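Local coordinates for protein benzoylformate Decarboxylase (Polynucleobacter necessarius, PDB 4K9Q) that binds thiamine diphosphate and magnesium and, as a benzoylformate decarboxylase, probably splits benzoylformate into benzaldehyde and carbon dioxide, at residues 1-7 with 163-169; 54-59 with 88-92; 147-151 with 296-300; 178-182 with 312-318; 241-247 with 334-338. All coordinates share one frame; numbering follows the deposited sequence. Where two conformers were deposited one is given.

Contact 1 of 5, residues 1-7 with 163-169; sequences MRTVKEI and WEKLIPE
Trp163 meets the first turn of helix 4-15 with both its carbonyl and its indole. The carbonyl takes Lys5 N at 3.1 Å from Trp163 O, on a lone pair. The indole crosses Val4 at about a right angle, ring atom CE3 lying 3.8 Å from Val4 CG1, while Lys5 CA comes up to the ring's edge. Lys165 works through its backbone: its O accepts from Val4 N at 2.9 Å, whereas its amino group turns back to Asp161 O. Two backbone carbonyls thus take N-H groups at the start of a helix whose N-cap, Thr3, receives Glu6 N on OG1. Leu166 lays CD2 4.0 Å from Thr3 CG2. Ile167 then pairs with Arg2 in both directions, Arg2 N to Ile167 O at 3.1 Å and Ile167 N to Arg2 O at 2.9 Å. With CG1 set between the backbone N and the carbonyl carbon (chi1 63°), this isoleucine presses CG1 tightly, at 3.5 Å, on Ile7 CD1 and rests CG2 on Val4 CG2. In the conformer described, Glu169 OE1 stays 4.2 Å from Arg2 NH2, beyond a salt bridge; Arg2 NE makes a salt bridge, with a weak hydrogen bond, to Glu6 OE2. Such pairing is that of a two-stranded antiparallel sheet, which joins the chain's start to the segment following the parallel sheet of the N-terminal thiamine-diphosphate-binding domain.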
# COMPACT_ATOMS: atom_id res chain seq x y z
N MET A 1 34.22 17.71 3.06
CA MET A 1 33.22 16.78 2.55
C MET A 1 33.84 15.41 2.36
O MET A 1 35.05 15.28 2.22
CB MET A 1 32.68 17.27 1.20
CG MET A 1 32.14 18.69 1.21
SD MET A 1 31.35 19.11 -0.35
CE MET A 1 29.70 18.49 -0.08
N ARG A 2 33.00 14.38 2.38
CA ARG A 2 33.43 13.03 2.08
C ARG A 2 32.36 12.33 1.25
O ARG A 2 31.26 12.86 1.08
CB ARG A 2 33.72 12.25 3.36
CG ARG A 2 35.05 12.62 4.00
CD ARG A 2 35.39 11.74 5.19
NE ARG A 2 36.83 11.61 5.35
CZ ARG A 2 37.58 12.39 6.11
NH1 ARG A 2 38.89 12.20 6.18
NH2 ARG A 2 37.02 13.38 6.81
N THR A 3 32.67 11.16 0.70
CA THR A 3 31.67 10.45 -0.09
C THR A 3 30.59 9.88 0.82
O THR A 3 30.85 9.57 1.98
CB THR A 3 32.25 9.28 -0.90
OG1 THR A 3 32.81 8.31 -0.00
CG2 THR A 3 33.32 9.76 -1.87
N VAL A 4 29.39 9.76 0.28
CA VAL A 4 28.30 9.07 0.98
C VAL A 4 28.80 7.73 1.51
O VAL A 4 28.53 7.36 2.66
CB VAL A 4 27.11 8.85 0.02
CG1 VAL A 4 26.07 7.92 0.67
CG2 VAL A 4 26.50 10.19 -0.42
N LYS A 5 29.55 6.99 0.70
CA LYS A 5 30.03 5.67 1.12
C LYS A 5 30.95 5.76 2.35
O LYS A 5 30.76 5.02 3.32
CB LYS A 5 30.73 4.94 -0.04
CG LYS A 5 31.17 3.52 0.32
CD LYS A 5 31.52 2.70 -0.91
CE LYS A 5 32.78 3.21 -1.61
NZ LYS A 5 34.02 2.92 -0.84
N GLU A 6 31.92 6.67 2.32
CA GLU A 6 32.85 6.76 3.44
C GLU A 6 32.12 7.13 4.73
O GLU A 6 32.37 6.55 5.78
CB GLU A 6 33.99 7.75 3.15
CG GLU A 6 35.08 7.68 4.21
CD GLU A 6 36.30 8.52 3.88
OE1 GLU A 6 36.37 9.09 2.77
OE2 GLU A 6 37.19 8.62 4.75
N ILE A 7 31.21 8.10 4.65
CA ILE A 7 30.45 8.54 5.82
C ILE A 7 29.54 7.43 6.36
O ILE A 7 29.41 7.25 7.56
CB ILE A 7 29.62 9.78 5.47
CG1 ILE A 7 30.58 10.92 5.10
CG2 ILE A 7 28.70 10.16 6.63
CD1 ILE A 7 29.90 12.10 4.43
N TRP A 163 26.46 6.64 -3.91
CA TRP A 163 27.60 6.28 -3.07
C TRP A 163 28.85 7.12 -3.29
O TRP A 163 29.58 7.38 -2.34
CB TRP A 163 27.92 4.79 -3.21
CG TRP A 163 26.79 3.95 -2.74
CD1 TRP A 163 25.93 3.20 -3.50
CD2 TRP A 163 26.37 3.79 -1.38
NE1 TRP A 163 25.01 2.58 -2.70
CE2 TRP A 163 25.25 2.92 -1.39
CE3 TRP A 163 26.82 4.29 -0.16
CZ2 TRP A 163 24.58 2.56 -0.22
CZ3 TRP A 163 26.16 3.92 1.00
CH2 TRP A 163 25.06 3.06 0.96
N GLU A 164 29.09 7.53 -4.53
CA GLU A 164 30.29 8.28 -4.89
C GLU A 164 30.12 9.79 -4.73
O GLU A 164 31.07 10.55 -4.97
CB GLU A 164 30.68 7.99 -6.33
CG GLU A 164 29.65 8.49 -7.34
CD GLU A 164 30.07 8.24 -8.79
OE1 GLU A 164 29.26 8.55 -9.69
OE2 GLU A 164 31.19 7.75 -9.02
N LYS A 165 28.93 10.24 -4.36
CA LYS A 165 28.69 11.68 -4.23
C LYS A 165 29.43 12.25 -3.02
O LYS A 165 29.42 11.67 -1.93
CB LYS A 165 27.19 11.98 -4.10
CG LYS A 165 26.32 11.53 -5.29
CD LYS A 165 26.68 12.29 -6.56
CE LYS A 165 25.66 12.04 -7.67
NZ LYS A 165 25.91 10.75 -8.33
N LEU A 166 30.10 13.39 -3.22
CA LEU A 166 30.68 14.13 -2.11
C LEU A 166 29.60 14.94 -1.42
O LEU A 166 28.87 15.69 -2.08
CB LEU A 166 31.76 15.08 -2.61
CG LEU A 166 33.11 14.46 -2.96
CD1 LEU A 166 34.04 15.54 -3.48
CD2 LEU A 166 33.70 13.77 -1.74
N ILE A 167 29.50 14.80 -0.11
CA ILE A 167 28.46 15.48 0.66
C ILE A 167 29.07 16.09 1.92
O ILE A 167 30.14 15.66 2.37
CB ILE A 167 27.31 14.51 1.05
CG1 ILE A 167 27.83 13.40 1.97
CG2 ILE A 167 26.65 13.93 -0.19
CD1 ILE A 167 26.72 12.66 2.72
N PRO A 168 28.39 17.09 2.50
CA PRO A 168 28.87 17.69 3.75
C PRO A 168 29.01 16.65 4.84
O PRO A 168 28.18 15.74 4.98
CB PRO A 168 27.75 18.68 4.10
CG PRO A 168 27.13 19.02 2.79
CD PRO A 168 27.17 17.75 2.00
N GLU A 169 30.09 16.76 5.61
CA GLU A 169 30.30 15.87 6.74
C GLU A 169 29.38 16.29 7.88
O GLU A 169 29.64 17.28 8.57
CB GLU A 169 31.76 15.93 7.20
CG GLU A 169 32.57 14.68 6.88
CD GLU A 169 32.22 13.51 7.77
OE1 GLU A 169 33.09 12.63 7.97
OE2 GLU A 169 31.07 13.45 8.28

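Contact 2 of 5, residues 54-59 with 88-92; sequences ADGLSQ and NKTPL
Asp55 of helix 47-61 reaches Asn88 and Thr90 where helix 79-88 ends in a Schellman motif, Lys89 supplying the positive phi, within the parallel alpha/beta fold of the N-terminal thiamine-diphosphate-binding domain. Traced outward, Asp55 first brings CB to within 4.2 Å of Leu92 CD1. Its CG stands anti to the backbone N (chi1 -167°), which carries the carboxylate across to the loop. There OD1 accepts twice, from opposite faces of its plane: Thr90 OG1 donates to Asp55 OD1 at 2.6 Å, 37° out of the carboxylate plane, and Gln59 NE2 donates to the same oxygen at 3.0 Å. The other oxygen, OD2, is met on its syn side by Asn88 ND2 at 2.9 Å, and it accepts from the indole NE1 of Trp402 as well. Four donors hold this buried carboxylate and would probably favour its ionised form. They also explain why the two amide nitrogens, Gln59 NE2 and Asn88 ND2, sit as close as 3.3 Å without bonding: both aim at the carboxylate, their amide planes 83° apart. Asn88 OD1 accepts from Ala396 N, which further fixes that amide's rotation. Beside the polar cluster, the methyl of Thr90 packs tightly on Ser58, whose OG goes to Lys63 O. Leu92 finishes the contact, its CD2 lying 3.6 Å from Ser58 CB and 3.5 Å from Ala54 O.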
# COMPACT_ATOMS: atom_id res chain seq x y z
N ALA A 54 21.63 -13.85 7.91
CA ALA A 54 21.68 -12.61 8.66
C ALA A 54 20.80 -12.66 9.93
O ALA A 54 21.19 -12.17 10.98
CB ALA A 54 21.27 -11.43 7.77
N ASP A 55 19.63 -13.27 9.80
CA ASP A 55 18.69 -13.41 10.91
C ASP A 55 19.35 -14.22 12.03
O ASP A 55 19.44 -13.77 13.17
CB ASP A 55 17.41 -14.08 10.40
CG ASP A 55 16.25 -14.00 11.38
OD1 ASP A 55 16.47 -13.73 12.57
OD2 ASP A 55 15.09 -14.24 10.95
N GLY A 56 19.86 -15.41 11.69
CA GLY A 56 20.55 -16.23 12.67
C GLY A 56 21.70 -15.49 13.35
O GLY A 56 21.84 -15.53 14.58
N LEU A 57 22.54 -14.81 12.56
CA LEU A 57 23.65 -14.05 13.12
C LEU A 57 23.15 -12.93 14.05
O LEU A 57 23.64 -12.78 15.17
CB LEU A 57 24.52 -13.47 12.01
CG LEU A 57 25.75 -12.70 12.48
CD1 LEU A 57 26.62 -13.58 13.38
CD2 LEU A 57 26.55 -12.22 11.27
N SER A 58 22.17 -12.16 13.59
CA SER A 58 21.61 -11.07 14.40
C SER A 58 21.00 -11.59 15.72
O SER A 58 21.11 -10.93 16.75
CB SER A 58 20.56 -10.29 13.59
OG SER A 58 19.90 -9.33 14.40
N GLN A 59 20.37 -12.76 15.68
CA GLN A 59 19.80 -13.33 16.90
C GLN A 59 20.93 -13.67 17.87
O GLN A 59 20.82 -13.45 19.08
CB GLN A 59 18.96 -14.57 16.60
CG GLN A 59 17.63 -14.27 15.88
CD GLN A 59 16.70 -15.47 15.85
OE1 GLN A 59 16.76 -16.34 16.72
NE2 GLN A 59 15.83 -15.52 14.85
N ASN A 88 10.09 -13.12 13.85
CA ASN A 88 11.16 -13.41 14.82
C ASN A 88 11.53 -12.16 15.63
O ASN A 88 12.24 -12.26 16.64
CB ASN A 88 12.43 -13.87 14.09
CG ASN A 88 12.38 -15.32 13.63
OD1 ASN A 88 11.52 -16.11 14.05
ND2 ASN A 88 13.32 -15.68 12.75
N LYS A 89 11.09 -11.00 15.15
CA LYS A 89 11.46 -9.70 15.73
C LYS A 89 12.96 -9.42 15.68
O LYS A 89 13.56 -8.91 16.63
CB LYS A 89 10.90 -9.55 17.15
CG LYS A 89 9.38 -9.39 17.14
CD LYS A 89 8.80 -9.08 18.51
CE LYS A 89 8.78 -10.31 19.42
NZ LYS A 89 7.73 -10.13 20.47
N THR A 90 13.58 -9.75 14.54
CA THR A 90 15.02 -9.58 14.39
C THR A 90 15.30 -8.25 13.72
O THR A 90 14.72 -7.95 12.69
CB THR A 90 15.60 -10.70 13.51
OG1 THR A 90 15.17 -11.97 14.01
CG2 THR A 90 17.13 -10.63 13.47
N PRO A 91 16.20 -7.45 14.31
CA PRO A 91 16.46 -6.10 13.82
C PRO A 91 17.40 -6.05 12.60
O PRO A 91 18.44 -5.39 12.67
CB PRO A 91 17.08 -5.41 15.03
CG PRO A 91 17.78 -6.51 15.78
CD PRO A 91 16.92 -7.74 15.57
N LEU A 92 17.04 -6.71 11.51
CA LEU A 92 17.85 -6.68 10.30
C LEU A 92 17.69 -5.36 9.56
O LEU A 92 16.59 -4.79 9.51
CB LEU A 92 17.46 -7.82 9.35
CG LEU A 92 17.60 -9.23 9.90
CD1 LEU A 92 17.24 -10.22 8.79
CD2 LEU A 92 19.04 -9.45 10.42

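Contact 3 of 5, residues 147-151 with 296-300; sequences MQQPQ and SDDPN
The amide of Gln149 and the carboxylate of Asp297 are stacked, their planes only 15° apart although the two side chains cross at about a right angle. Asp297 CB lies over the amide face, 3.6 Å from Gln149 CD. The amide's polar atoms are employed by other residues: NE2 donates to Asp314 OD1 and OE1 accepts from Gln180 N. That same OE1 receives a water at 2.8 Å, and the water's other hydrogen bond runs to Asp297 O at 3.0 Å, bridging the two segments where no direct hydrogen bond joins them. Asp297 turns its own OD1 to Lys89 in a salt bridge. Next comes Pro150, preceded by a cis peptide bond. Its CG rests 3.6 Å from Asp298 OD1, and its CD reaches toward Pro299 CD, 4.0 Å away. Asp298 is the N-cap of the following helix: its carboxylate swings to the side away from the backbone N (chi1 -177°), and OD1 accepts from Asn300 N at 2.9 Å, met 57° above the carboxylate plane. With an alanine in place of Asp298, Asn300 N is likely to lose its capping acceptor, and the Pro150 ring its neighbour. The second subunit borders the site, where Pro299 O of that chain accepts from Gln148 NE2. The contact sets the loop between helix 135-147 and strand 154-159 against the turn joining strand 291-296 to helix 299-303 in the central domain.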
# COMPACT_ATOMS: atom_id res chain seq x y z
N MET A 147 15.85 -1.23 16.11
CA MET A 147 16.33 -1.60 17.43
C MET A 147 15.39 -1.25 18.60
O MET A 147 15.55 -1.78 19.70
CB MET A 147 17.72 -1.00 17.66
CG MET A 147 18.79 -1.76 16.86
SD MET A 147 19.04 -3.44 17.45
CE MET A 147 20.12 -3.14 18.85
N GLN A 148 14.43 -0.36 18.36
CA GLN A 148 13.42 -0.06 19.36
C GLN A 148 12.37 -1.17 19.43
O GLN A 148 12.02 -1.78 18.42
CB GLN A 148 12.77 1.29 19.08
CG GLN A 148 13.78 2.41 19.15
CD GLN A 148 13.20 3.78 18.86
OE1 GLN A 148 13.57 4.76 19.51
NE2 GLN A 148 12.29 3.86 17.89
N GLN A 149 11.91 -1.45 20.64
CA GLN A 149 10.97 -2.54 20.87
C GLN A 149 9.61 -2.18 20.28
O GLN A 149 9.19 -1.02 20.36
CB GLN A 149 10.86 -2.75 22.38
CG GLN A 149 10.48 -4.13 22.80
CD GLN A 149 10.86 -4.40 24.24
OE1 GLN A 149 10.32 -3.77 25.15
NE2 GLN A 149 11.80 -5.32 24.45
N PRO A 150 8.91 -3.15 19.67
CA PRO A 150 9.32 -4.53 19.38
C PRO A 150 10.26 -4.51 18.18
O PRO A 150 9.94 -3.92 17.15
CB PRO A 150 7.99 -5.21 19.00
CG PRO A 150 7.18 -4.12 18.40
CD PRO A 150 7.55 -2.86 19.16
N GLN A 151 11.43 -5.13 18.32
CA GLN A 151 12.42 -5.06 17.27
C GLN A 151 11.96 -5.77 15.99
O GLN A 151 11.06 -6.62 16.01
CB GLN A 151 13.77 -5.61 17.76
CG GLN A 151 14.30 -4.85 18.99
CD GLN A 151 15.67 -5.35 19.42
OE1 GLN A 151 15.99 -6.53 19.28
NE2 GLN A 151 16.49 -4.44 19.96
N SER A 296 3.27 -8.96 26.63
CA SER A 296 4.05 -9.10 25.40
C SER A 296 4.82 -7.81 25.19
O SER A 296 4.37 -6.75 25.63
CB SER A 296 3.14 -9.37 24.20
OG SER A 296 3.88 -9.37 22.98
N ASP A 297 5.97 -7.88 24.52
CA ASP A 297 6.70 -6.66 24.24
C ASP A 297 6.22 -5.98 22.94
O ASP A 297 6.70 -4.92 22.56
CB ASP A 297 8.22 -6.90 24.23
CG ASP A 297 8.66 -7.82 23.10
OD1 ASP A 297 8.08 -7.75 22.00
OD2 ASP A 297 9.62 -8.61 23.33
N ASP A 298 5.23 -6.61 22.30
CA ASP A 298 4.74 -6.18 20.99
C ASP A 298 3.26 -5.79 21.07
O ASP A 298 2.40 -6.66 21.23
CB ASP A 298 4.91 -7.35 20.01
CG ASP A 298 4.51 -7.01 18.59
OD1 ASP A 298 4.03 -5.88 18.33
OD2 ASP A 298 4.67 -7.90 17.72
N PRO A 299 2.95 -4.49 20.95
CA PRO A 299 1.54 -4.07 21.02
C PRO A 299 0.66 -4.78 19.97
O PRO A 299 -0.54 -4.91 20.16
CB PRO A 299 1.61 -2.56 20.74
CG PRO A 299 3.00 -2.16 21.15
CD PRO A 299 3.86 -3.35 20.74
N ASN A 300 1.26 -5.23 18.87
CA ASN A 300 0.48 -5.98 17.88
C ASN A 300 -0.09 -7.27 18.48
O ASN A 300 -1.25 -7.61 18.24
CB ASN A 300 1.32 -6.28 16.63
CG ASN A 300 0.55 -7.10 15.60
OD1 ASN A 300 0.79 -8.30 15.43
ND2 ASN A 300 -0.39 -6.46 14.91
O HOH W 1 7.65 -3.09 24.69

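Contact 4 of 5, residues 178-182 with 312-318; sequences TRQGP and VSDSKLF
Arg179 and Leu317 cross so that the leucine methyl CD2 lies over one face of the guanidinium, 3.8 Å from Arg179 CZ, while Lys316 CD comes to the edge of the same group. Against Asp314 the guanidinium is turned by 68°. No N-H points at the carboxylate; Arg179 NH2 and Asp314 OD2 stay 4.3 Å apart. The bend at chi3 (-62°) turns the guanidinium over Leu317, and its NH1 forms salt bridges with Asp183 and Asp185 of the second subunit. The backbones are joined by a nearly straight bond, Asp314 N to Gln180 O at 2.9 Å. Asp314 is the N-cap of helix 315-323, its OD2 accepting from Leu317 N through the anti lone pair; its other oxygen, OD1, accepts from Gln149 NE2. This helix follows strand 309-312, an edge strand of the parallel sheet in the Rossmann-like central domain, and Gly181 pairs antiparallel with a strand of the second subunit. The other methyl, Leu317 CD1, packs 3.7 Å from Gly181 CA. Pro182 crosses Leu317 at about a right angle and offers CB to the edge of the Phe318 ring. Ser313 OG, 3.3 Å from Pro182 CD, donates its hydrogen to Asp314 O.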
# COMPACT_ATOMS: atom_id res chain seq x y z
N THR A 178 16.23 0.18 23.64
CA THR A 178 15.86 -1.06 22.98
C THR A 178 14.85 -1.85 23.80
O THR A 178 14.51 -2.99 23.46
CB THR A 178 17.09 -1.94 22.76
OG1 THR A 178 17.64 -2.29 24.04
CG2 THR A 178 18.12 -1.18 21.94
N ARG A 179 14.37 -1.23 24.88
CA ARG A 179 13.42 -1.85 25.79
C ARG A 179 12.46 -0.80 26.31
O ARG A 179 12.84 0.36 26.49
CB ARG A 179 14.13 -2.43 27.02
CG ARG A 179 15.16 -3.50 26.76
CD ARG A 179 15.49 -4.25 28.04
NE ARG A 179 16.06 -3.40 29.08
CZ ARG A 179 16.49 -3.87 30.25
NH1 ARG A 179 16.99 -3.04 31.17
NH2 ARG A 179 16.42 -5.17 30.51
N GLN A 180 11.23 -1.23 26.56
CA GLN A 180 10.28 -0.43 27.31
C GLN A 180 9.68 -1.27 28.42
O GLN A 180 9.45 -2.48 28.25
CB GLN A 180 9.17 0.08 26.42
CG GLN A 180 9.60 1.19 25.50
CD GLN A 180 8.43 1.98 25.01
OE1 GLN A 180 7.98 1.80 23.89
NE2 GLN A 180 7.91 2.86 25.87
N GLY A 181 9.44 -0.63 29.56
CA GLY A 181 8.90 -1.29 30.72
C GLY A 181 7.39 -1.19 30.82
O GLY A 181 6.74 -0.56 30.00
N PRO A 182 6.83 -1.83 31.84
CA PRO A 182 5.39 -1.94 32.03
C PRO A 182 4.83 -0.72 32.75
O PRO A 182 5.56 -0.06 33.48
CB PRO A 182 5.25 -3.15 32.94
CG PRO A 182 6.49 -3.10 33.79
CD PRO A 182 7.58 -2.54 32.89
N VAL A 312 1.67 -4.17 27.72
CA VAL A 312 2.85 -4.22 26.86
C VAL A 312 4.10 -3.94 27.69
O VAL A 312 4.17 -2.93 28.41
CB VAL A 312 2.76 -3.21 25.70
CG1 VAL A 312 3.89 -3.45 24.69
CG2 VAL A 312 1.41 -3.30 25.01
N SER A 313 5.07 -4.84 27.60
CA SER A 313 6.32 -4.70 28.35
C SER A 313 7.37 -5.68 27.85
O SER A 313 7.06 -6.80 27.45
CB SER A 313 6.08 -4.98 29.84
OG SER A 313 7.28 -4.86 30.57
N ASP A 314 8.62 -5.24 27.91
CA ASP A 314 9.75 -6.17 27.85
C ASP A 314 9.54 -7.25 28.90
O ASP A 314 9.14 -6.96 30.03
CB ASP A 314 11.05 -5.42 28.13
CG ASP A 314 12.27 -6.31 28.04
OD1 ASP A 314 12.79 -6.47 26.91
OD2 ASP A 314 12.71 -6.83 29.09
N SER A 315 9.80 -8.51 28.54
CA SER A 315 9.56 -9.60 29.48
C SER A 315 10.43 -9.50 30.73
O SER A 315 9.96 -9.75 31.84
CB SER A 315 9.83 -10.95 28.80
OG SER A 315 8.67 -11.38 28.11
N LYS A 316 11.70 -9.15 30.54
CA LYS A 316 12.61 -9.07 31.68
C LYS A 316 12.15 -7.98 32.65
O LYS A 316 12.07 -8.21 33.86
CB LYS A 316 14.05 -8.82 31.22
CG LYS A 316 15.06 -9.06 32.32
CD LYS A 316 16.48 -8.94 31.83
CE LYS A 316 17.45 -9.23 32.97
NZ LYS A 316 18.86 -8.95 32.58
N LEU A 317 11.85 -6.80 32.11
CA LEU A 317 11.41 -5.69 32.95
C LEU A 317 10.14 -6.05 33.71
O LEU A 317 10.02 -5.74 34.90
CB LEU A 317 11.21 -4.43 32.11
CG LEU A 317 12.52 -3.92 31.51
CD1 LEU A 317 12.30 -2.62 30.78
CD2 LEU A 317 13.55 -3.74 32.60
N PHE A 318 9.19 -6.72 33.05
CA PHE A 318 7.98 -7.14 33.75
C PHE A 318 8.27 -8.15 34.86
O PHE A 318 7.78 -8.01 35.97
CB PHE A 318 6.93 -7.74 32.82
CG PHE A 318 5.76 -8.31 33.58
CD1 PHE A 318 4.74 -7.47 34.02
CD2 PHE A 318 5.72 -9.65 33.91
CE1 PHE A 318 3.67 -7.99 34.74
CE2 PHE A 318 4.67 -10.17 34.63
CZ PHE A 318 3.64 -9.34 35.04
O HOH W 2 16.04 -7.22 28.50

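Contact 5 of 5, residues 241-247 with 334-338; sequences EDHPLFQ and TPQRS
Gln247 folds back on itself to reach Pro335: a bend at chi2 (-62°) swings the amide round until NE2 donates to Pro335 O at 2.8 Å in an almost perfectly straight bond. The second hydrogen of NE2 goes to Leu245 O at 3.0 Å, met from above the carbonyl plane. Both acceptors lie in the amide plane, which fixes the group's rotation, and OE1 is left beside Pro335 CG, 3.5 Å away. A leucine in its place would probably leave Pro335 O and Leu245 O without this shared donor. Arg337 takes the rarer first torsion, CG between the backbone N and the carbonyl carbon (chi1 79°), and bends again at chi3. NH1 thereby reaches Glu241 O at 3.0 Å, while NH2 donates to Gln381 O. The same NH1 stands at the edge of the Phe246 ring, 3.7 Å from CE2, the two side chains running alongside each other with planes 63° apart. A water accepting from Arg337 N also lies 2.7 Å from Phe246 O. The contact joins the type I turn from His243 to Phe246, entering edge strand 246-249 of the central Rossmann-like domain, to the linker that leads on to helix 352-361.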
# COMPACT_ATOMS: atom_id res chain seq x y z
N GLU A 241 13.78 -26.99 30.51
CA GLU A 241 12.77 -28.02 30.25
C GLU A 241 12.91 -29.25 31.14
O GLU A 241 12.07 -30.16 31.09
CB GLU A 241 12.74 -28.37 28.76
CG GLU A 241 12.39 -27.12 27.94
CD GLU A 241 12.28 -27.35 26.45
OE1 GLU A 241 12.88 -28.33 25.94
OE2 GLU A 241 11.59 -26.54 25.79
N ASP A 242 13.96 -29.28 31.96
CA ASP A 242 14.08 -30.32 32.97
C ASP A 242 13.77 -29.79 34.39
O ASP A 242 13.90 -30.52 35.37
CB ASP A 242 15.45 -31.00 32.92
CG ASP A 242 16.60 -30.01 33.06
OD1 ASP A 242 16.34 -28.79 33.08
OD2 ASP A 242 17.76 -30.46 33.13
N HIS A 243 13.34 -28.54 34.48
CA HIS A 243 12.95 -27.96 35.76
C HIS A 243 11.69 -28.67 36.27
O HIS A 243 10.78 -28.96 35.49
CB HIS A 243 12.70 -26.46 35.60
CG HIS A 243 12.57 -25.72 36.90
ND1 HIS A 243 11.43 -25.77 37.67
CD2 HIS A 243 13.44 -24.91 37.54
CE1 HIS A 243 11.61 -25.01 38.75
NE2 HIS A 243 12.82 -24.48 38.69
N PRO A 244 11.64 -28.97 37.58
CA PRO A 244 10.49 -29.69 38.14
C PRO A 244 9.13 -29.06 37.84
O PRO A 244 8.13 -29.76 37.80
CB PRO A 244 10.77 -29.68 39.65
CG PRO A 244 11.86 -28.66 39.86
CD PRO A 244 12.67 -28.70 38.60
N LEU A 245 9.10 -27.75 37.64
CA LEU A 245 7.84 -27.07 37.38
C LEU A 245 7.41 -27.18 35.92
O LEU A 245 6.24 -26.94 35.59
CB LEU A 245 7.90 -25.61 37.82
CG LEU A 245 8.04 -25.34 39.32
CD1 LEU A 245 8.10 -23.84 39.59
CD2 LEU A 245 6.87 -25.96 40.08
N PHE A 246 8.34 -27.54 35.04
CA PHE A 246 8.05 -27.50 33.61
C PHE A 246 7.20 -28.67 33.16
O PHE A 246 7.56 -29.83 33.39
CB PHE A 246 9.32 -27.45 32.78
CG PHE A 246 9.06 -27.29 31.31
CD1 PHE A 246 8.60 -26.08 30.81
CD2 PHE A 246 9.25 -28.34 30.44
CE1 PHE A 246 8.34 -25.93 29.46
CE2 PHE A 246 9.00 -28.19 29.08
CZ PHE A 246 8.54 -26.99 28.60
N GLN A 247 6.09 -28.38 32.49
CA GLN A 247 5.14 -29.42 32.10
C GLN A 247 5.32 -29.90 30.66
O GLN A 247 5.08 -31.07 30.36
CB GLN A 247 3.71 -28.93 32.32
CG GLN A 247 3.45 -28.48 33.75
CD GLN A 247 3.64 -29.60 34.75
OE1 GLN A 247 2.95 -30.62 34.69
NE2 GLN A 247 4.58 -29.43 35.67
N THR A 334 2.53 -29.63 42.29
CA THR A 334 2.68 -29.50 40.85
C THR A 334 3.39 -30.74 40.32
O THR A 334 4.47 -31.09 40.80
CB THR A 334 3.49 -28.26 40.46
OG1 THR A 334 2.73 -27.08 40.75
CG2 THR A 334 3.83 -28.28 38.98
N PRO A 335 2.79 -31.42 39.33
CA PRO A 335 3.39 -32.69 38.88
C PRO A 335 4.72 -32.52 38.15
O PRO A 335 5.02 -31.46 37.61
CB PRO A 335 2.32 -33.26 37.95
CG PRO A 335 1.51 -32.10 37.51
CD PRO A 335 1.53 -31.11 38.65
N GLN A 336 5.52 -33.58 38.17
CA GLN A 336 6.79 -33.63 37.45
C GLN A 336 6.56 -34.34 36.12
O GLN A 336 5.94 -35.40 36.08
CB GLN A 336 7.81 -34.42 38.26
CG GLN A 336 8.92 -33.60 38.87
CD GLN A 336 10.20 -33.72 38.08
OE1 GLN A 336 10.21 -34.24 36.96
NE2 GLN A 336 11.30 -33.25 38.66
N ARG A 337 7.05 -33.76 35.02
CA ARG A 337 6.86 -34.40 33.71
C ARG A 337 7.53 -35.76 33.68
O ARG A 337 8.55 -35.99 34.36
CB ARG A 337 7.34 -33.50 32.55
CG ARG A 337 8.83 -33.46 32.32
CD ARG A 337 9.22 -32.47 31.19
NE ARG A 337 8.96 -32.96 29.83
CZ ARG A 337 9.59 -32.50 28.74
NH1 ARG A 337 10.49 -31.53 28.88
NH2 ARG A 337 9.32 -32.98 27.53
N SER A 338 6.97 -36.66 32.88
CA SER A 338 7.50 -38.01 32.72
C SER A 338 8.90 -37.96 32.16
O SER A 338 9.21 -37.07 31.35
CB SER A 338 6.63 -38.81 31.74
OG SER A 338 5.27 -38.82 32.13
O HOH W 3 11.41 -30.53 26.30
O HOH W 4 13.19 -32.22 37.37
O HOH W 5 8.54 -31.36 35.33
O HOH W 6 7.11 -30.40 40.19

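In the fold
Contacts 2, 3 and 4 form a continuous chain of touching sites, whereas contacts 1 and 5 touch none of the others and lie far apart, their centres about 59 Å from each other. Contact 2 is internal to the N-terminal domain, and Lys89 carries it to the central-domain residue Asp297 of contact 3, Lys89 NZ to Asp297 OD1 at 2.8 Å. Contact 3 passes on to contact 4 through the backbone, Ser296 O to Ser313 N at 2.8 Å, and both border the second subunit. Contact 2 lies in a more distant layer around the cofactor: the Asn88 side chain is about 13 Å from a bound thiamine diphosphate and about 9 Å from Gly398, which binds it.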